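PDB 3OT6: enoyl-CoA hydratase/isomerase family protein, which probably acts on acyl-CoA thioesters as a member of the enoyl-CoA hydratase/isomerase (crotonase) family, its precise reaction being unassigned. Local coordinates for residues V122-Q134 and S159-A171. Sequence-based numbering, arbitrary orientation.
Sequences VAGPFSIGLNEVQ and SVINAEMFDPEGA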
loop_
_atom_site.group_PDB
_atom_site.type_symbol
_atom_site.label_atom_id
_atom_site.label_comp_id
_atom_site.label_asym_id
_atom_site.label_seq_id
_atom_site.Cartn_x
_atom_site.Cartn_y
_atom_site.Cartn_z
ATOM N N VAL A 122 -12.158 2.100 -6.926
ATOM C CA VAL A 122 -13.614 2.155 -7.236
ATOM C C VAL A 122 -13.999 3.572 -7.585
ATOM O O VAL A 122 -13.486 4.513 -6.960
ATOM C CB VAL A 122 -14.517 1.540 -6.096
ATOM C CG1 VAL A 122 -14.221 0.074 -5.977
ATOM C CG2 VAL A 122 -14.251 2.195 -4.766
ATOM N N ALA A 123 -14.847 3.732 -8.600
ATOM C CA ALA A 123 -15.427 5.052 -8.984
ATOM C C ALA A 123 -16.299 5.668 -7.883
ATOM O O ALA A 123 -17.043 4.955 -7.178
ATOM C CB ALA A 123 -16.280 4.885 -10.255
ATOM N N GLY A 124 -16.233 6.986 -7.746
ATOM C CA GLY A 124 -17.066 7.679 -6.790
ATOM C C GLY A 124 -16.366 8.852 -6.148
ATOM O O GLY A 124 -15.298 9.285 -6.617
ATOM N N PRO A 125 -16.963 9.394 -5.067
ATOM C CA PRO A 125 -16.454 10.688 -4.558
ATOM C C PRO A 125 -15.249 10.481 -3.646
ATOM O O PRO A 125 -15.257 10.925 -2.494
ATOM C CB PRO A 125 -17.639 11.235 -3.749
ATOM C CG PRO A 125 -18.409 9.968 -3.259
ATOM C CD PRO A 125 -18.219 8.945 -4.400
ATOM N N PHE A 126 -14.212 9.795 -4.141
ATOM C CA PHE A 126 -13.116 9.380 -3.248
ATOM C C PHE A 126 -11.892 10.187 -3.519
ATOM O O PHE A 126 -11.771 10.754 -4.592
ATOM C CB PHE A 126 -12.878 7.910 -3.390
ATOM C CG PHE A 126 -14.098 7.076 -3.078
ATOM C CD1 PHE A 126 -14.597 7.009 -1.773
ATOM C CD2 PHE A 126 -14.744 6.372 -4.084
ATOM C CE1 PHE A 126 -15.702 6.250 -1.468
ATOM C CE2 PHE A 126 -15.864 5.584 -3.801
ATOM C CZ PHE A 126 -16.343 5.504 -2.485
ATOM N N SER A 127 -11.027 10.327 -2.531
ATOM C CA SER A 127 -9.750 10.977 -2.764
ATOM C C SER A 127 -8.631 9.961 -2.647
ATOM O O SER A 127 -8.572 9.189 -1.646
ATOM C CB SER A 127 -9.483 12.061 -1.708
ATOM O OG SER A 127 -10.542 12.976 -1.799
ATOM N N ILE A 128 -7.714 9.997 -3.602
ATOM C CA ILE A 128 -6.523 9.210 -3.466
ATOM C C ILE A 128 -5.333 10.134 -3.640
ATOM O O ILE A 128 -5.246 10.871 -4.663
ATOM C CB ILE A 128 -6.484 8.146 -4.533
ATOM C CG1 ILE A 128 -7.609 7.127 -4.325
ATOM C CG2 ILE A 128 -5.101 7.543 -4.586
ATOM C CD1 ILE A 128 -7.835 6.303 -5.515
ATOM N N GLY A 129 -4.413 10.143 -2.673
ATOM C CA GLY A 129 -3.260 10.986 -2.847
ATOM C C GLY A 129 -2.448 11.095 -1.602
ATOM O O GLY A 129 -2.749 10.444 -0.633
ATOM N N LEU A 130 -1.460 11.989 -1.639
ATOM C CA LEU A 130 -0.457 12.121 -0.650
ATOM C C LEU A 130 -0.583 13.530 -0.062
ATOM O O LEU A 130 -0.105 14.523 -0.643
ATOM C CB LEU A 130 0.933 11.923 -1.300
ATOM C CG LEU A 130 1.151 10.544 -1.921
ATOM C CD1 LEU A 130 2.552 10.471 -2.579
ATOM C CD2 LEU A 130 0.946 9.395 -0.885
ATOM N N ASN A 131 -1.223 13.642 1.100
ATOM C CA ASN A 131 -1.574 14.980 1.522
ATOM C C ASN A 131 -0.579 15.542 2.494
ATOM O O ASN A 131 -0.818 16.584 3.082
ATOM C CB ASN A 131 -2.996 15.029 2.064
ATOM C CG ASN A 131 -3.155 14.249 3.345
ATOM O OD1 ASN A 131 -2.334 13.419 3.711
ATOM N ND2 ASN A 131 -4.210 14.513 4.026
ATOM N N GLU A 132 0.550 14.865 2.663
ATOM C CA GLU A 132 1.391 15.213 3.772
ATOM C C GLU A 132 1.881 16.659 3.728
ATOM O O GLU A 132 2.035 17.298 4.785
ATOM C CB GLU A 132 2.497 14.157 4.147
ATOM C CG GLU A 132 2.951 13.107 3.192
ATOM C CD GLU A 132 1.955 11.957 2.898
ATOM O OE1 GLU A 132 2.158 10.818 3.349
ATOM O OE2 GLU A 132 0.991 12.173 2.145
ATOM N N VAL A 133 2.109 17.174 2.518
ATOM C CA VAL A 133 2.649 18.520 2.363
ATOM C C VAL A 133 1.544 19.520 2.732
ATOM O O VAL A 133 1.825 20.643 3.169
ATOM C CB VAL A 133 3.269 18.801 0.967
ATOM C CG1 VAL A 133 3.231 20.344 0.599
ATOM C CG2 VAL A 133 4.668 18.332 0.958
ATOM N N GLN A 134 0.306 19.095 2.576
ATOM C CA GLN A 134 -0.814 19.956 2.851
ATOM C C GLN A 134 -0.945 20.122 4.343
ATOM O O GLN A 134 -1.124 21.239 4.849
ATOM C CB GLN A 134 -2.103 19.398 2.284
ATOM C CG GLN A 134 -3.281 20.106 2.886
ATOM C CD GLN A 134 -4.391 20.349 1.899
ATOM O OE1 GLN A 134 -5.465 20.801 2.299
ATOM N NE2 GLN A 134 -4.157 20.052 0.592
ATOM N N SER A 159 1.750 15.187 -7.070
ATOM C CA SER A 159 1.265 14.416 -5.936
ATOM C C SER A 159 2.077 14.690 -4.643
ATOM O O SER A 159 1.527 14.912 -3.586
ATOM C CB SER A 159 1.292 12.927 -6.289
ATOM O OG SER A 159 0.951 12.147 -5.144
ATOM N N VAL A 160 3.394 14.634 -4.758
ATOM C CA VAL A 160 4.274 14.635 -3.624
ATOM C C VAL A 160 4.581 16.068 -3.180
ATOM O O VAL A 160 4.560 16.367 -1.999
ATOM C CB VAL A 160 5.607 13.896 -3.988
ATOM C CG1 VAL A 160 6.688 14.184 -2.979
ATOM C CG2 VAL A 160 5.382 12.383 -4.184
ATOM N N ILE A 161 4.895 16.941 -4.142
ATOM C CA ILE A 161 5.333 18.290 -3.823
ATOM C C ILE A 161 4.126 19.246 -3.640
ATOM O O ILE A 161 4.201 20.193 -2.841
ATOM C CB ILE A 161 6.271 18.791 -4.889
ATOM C CG1 ILE A 161 7.598 18.072 -4.769
ATOM C CG2 ILE A 161 6.534 20.266 -4.725
ATOM C CD1 ILE A 161 8.405 18.113 -6.020
ATOM N N ASN A 162 3.045 19.027 -4.395
ATOM C CA ASN A 162 1.924 19.939 -4.322
ATOM C C ASN A 162 0.805 19.343 -3.497
ATOM O O ASN A 162 -0.272 19.994 -3.350
ATOM C CB ASN A 162 1.351 20.234 -5.705
ATOM C CG ASN A 162 2.369 20.809 -6.654
ATOM O OD1 ASN A 162 3.484 21.164 -6.245
ATOM N ND2 ASN A 162 1.980 20.950 -7.945
ATOM N N ALA A 163 0.984 18.092 -3.016
ATOM C CA ALA A 163 -0.139 17.398 -2.352
ATOM C C ALA A 163 -1.429 17.349 -3.221
ATOM O O ALA A 163 -2.529 17.506 -2.745
ATOM C CB ALA A 163 -0.438 18.087 -0.976
ATOM N N GLU A 164 -1.325 17.147 -4.503
ATOM C CA GLU A 164 -2.549 17.100 -5.250
ATOM C C GLU A 164 -3.337 15.860 -4.907
ATOM O O GLU A 164 -2.774 14.775 -4.895
ATOM C CB GLU A 164 -2.278 17.116 -6.751
ATOM C CG GLU A 164 -3.561 17.005 -7.562
ATOM C CD GLU A 164 -3.395 17.452 -9.003
ATOM O OE1 GLU A 164 -2.326 18.121 -9.281
ATOM O OE2 GLU A 164 -4.338 17.128 -9.827
HETATM N N MSE A 165 -4.646 16.038 -4.684
HETATM C CA MSE A 165 -5.549 14.928 -4.481
HETATM C C MSE A 165 -6.248 14.496 -5.754
HETATM O O MSE A 165 -6.667 15.321 -6.550
HETATM C CB MSE A 165 -6.565 15.227 -3.362
HETATM C CG MSE A 165 -5.909 15.554 -2.017
HETATM SE SE MSE A 165 -4.580 14.230 -1.377
HETATM C CE MSE A 165 -5.890 12.906 -1.064
ATOM N N PHE A 166 -6.390 13.181 -5.939
ATOM C CA PHE A 166 -6.959 12.614 -7.191
ATOM C C PHE A 166 -8.298 11.955 -6.945
ATOM O O PHE A 166 -8.589 11.378 -5.871
ATOM C CB PHE A 166 -5.980 11.611 -7.824
ATOM C CG PHE A 166 -4.639 12.221 -8.133
ATOM C CD1 PHE A 166 -4.390 12.795 -9.384
ATOM C CD2 PHE A 166 -3.651 12.282 -7.165
ATOM C CE1 PHE A 166 -3.184 13.400 -9.666
ATOM C CE2 PHE A 166 -2.437 12.910 -7.429
ATOM C CZ PHE A 166 -2.204 13.477 -8.690
ATOM N N ASP A 167 -9.148 12.071 -7.938
ATOM C CA ASP A 167 -10.320 11.266 -7.923
ATOM C C ASP A 167 -9.910 9.929 -8.530
ATOM O O ASP A 167 -8.795 9.797 -9.039
ATOM C CB ASP A 167 -11.489 11.979 -8.615
ATOM C CG ASP A 167 -11.298 12.223 -10.099
ATOM O OD1 ASP A 167 -10.312 11.771 -10.758
ATOM O OD2 ASP A 167 -12.216 12.911 -10.623
ATOM N N PRO A 168 -10.792 8.923 -8.473
ATOM C CA PRO A 168 -10.330 7.619 -8.963
ATOM C C PRO A 168 -9.687 7.575 -10.370
ATOM O O PRO A 168 -8.613 6.957 -10.546
ATOM C CB PRO A 168 -11.580 6.756 -8.840
ATOM C CG PRO A 168 -12.252 7.323 -7.592
ATOM C CD PRO A 168 -12.075 8.829 -7.743
ATOM N N GLU A 169 -10.318 8.202 -11.355
ATOM C CA GLU A 169 -9.799 8.219 -12.726
ATOM C C GLU A 169 -8.477 8.943 -12.786
ATOM O O GLU A 169 -7.526 8.481 -13.448
ATOM C CB GLU A 169 -10.768 8.892 -13.693
ATOM C CG GLU A 169 -11.770 7.966 -14.388
ATOM C CD GLU A 169 -12.507 8.701 -15.590
ATOM O OE1 GLU A 169 -12.343 9.974 -15.745
ATOM O OE2 GLU A 169 -13.241 7.996 -16.375
ATOM N N GLY A 170 -8.425 10.072 -12.099
ATOM C CA GLY A 170 -7.192 10.827 -11.990
ATOM C C GLY A 170 -6.096 10.024 -11.311
ATOM O O GLY A 170 -4.922 10.128 -11.715
ATOM N N ALA A 171 -6.460 9.208 -10.299
ATOM C CA ALA A 171 -5.471 8.427 -9.612
ATOM C C ALA A 171 -4.985 7.302 -10.533
ATOM O O ALA A 171 -3.842 6.862 -10.411
ATOM C CB ALA A 171 -6.016 7.888 -8.348
HETATM O O HOH W 1 -0.796 13.560 -3.590
HETATM O O HOH W 2 2.389 15.630 -0.109
#
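Ile128 and Phe166 form an antiparallel hydrogen-bonded pair, their side chains leaving the same face of the sheet, and two backbone bonds fix their alignment. Ile128 N donates to Phe166 O at 2.8 Å, in the carbonyl plane, whereas the return bond from Phe166 N reaches Ile128 O with the donor tilted 34° from that carbonyl's plane. The same Ile128 O also lies in the plane of the Phe166 ring, at its edge, 3.3 Å from CD2. Ile128 keeps CG1 anti to its carbonyl carbon (chi1 -66°), and CD1 meets Ala171 CB at 3.7 Å, tying the strand to helix 168-174. Asp167 caps that helix: its OD1 accepts from Gly170 N, nearly along the C-O axis. Pro168, in the first turn of that helix, sets CG against Val122 O and CD against Gly124 O, and its CG also lies at the edge of the Phe126 ring. Within this chain, strand 165-166 is an outermost strand of the small four-stranded sheet of this crotonase fold, where 128-129 is hydrogen-bonded on its other flank to strand 103-106. Selenomethionine Met165, bent at chi2 and chi3, folds back across the backbone of Gly129, with CE 3.5 Å from Gly129 N. Further along, Leu130 and Val160 lie side by side and point the same way, CD1 to CG2 3.8 Å, while Leu130 CD1 also touches Ser159 OG. One water accepts from Leu130 N and lies 2.7 Å from Ser159 OG; a second donates to Leu130 O and Val160 O and accepts from Val133 N, linking Leu130 and Val133 to the carbonyl of Val160.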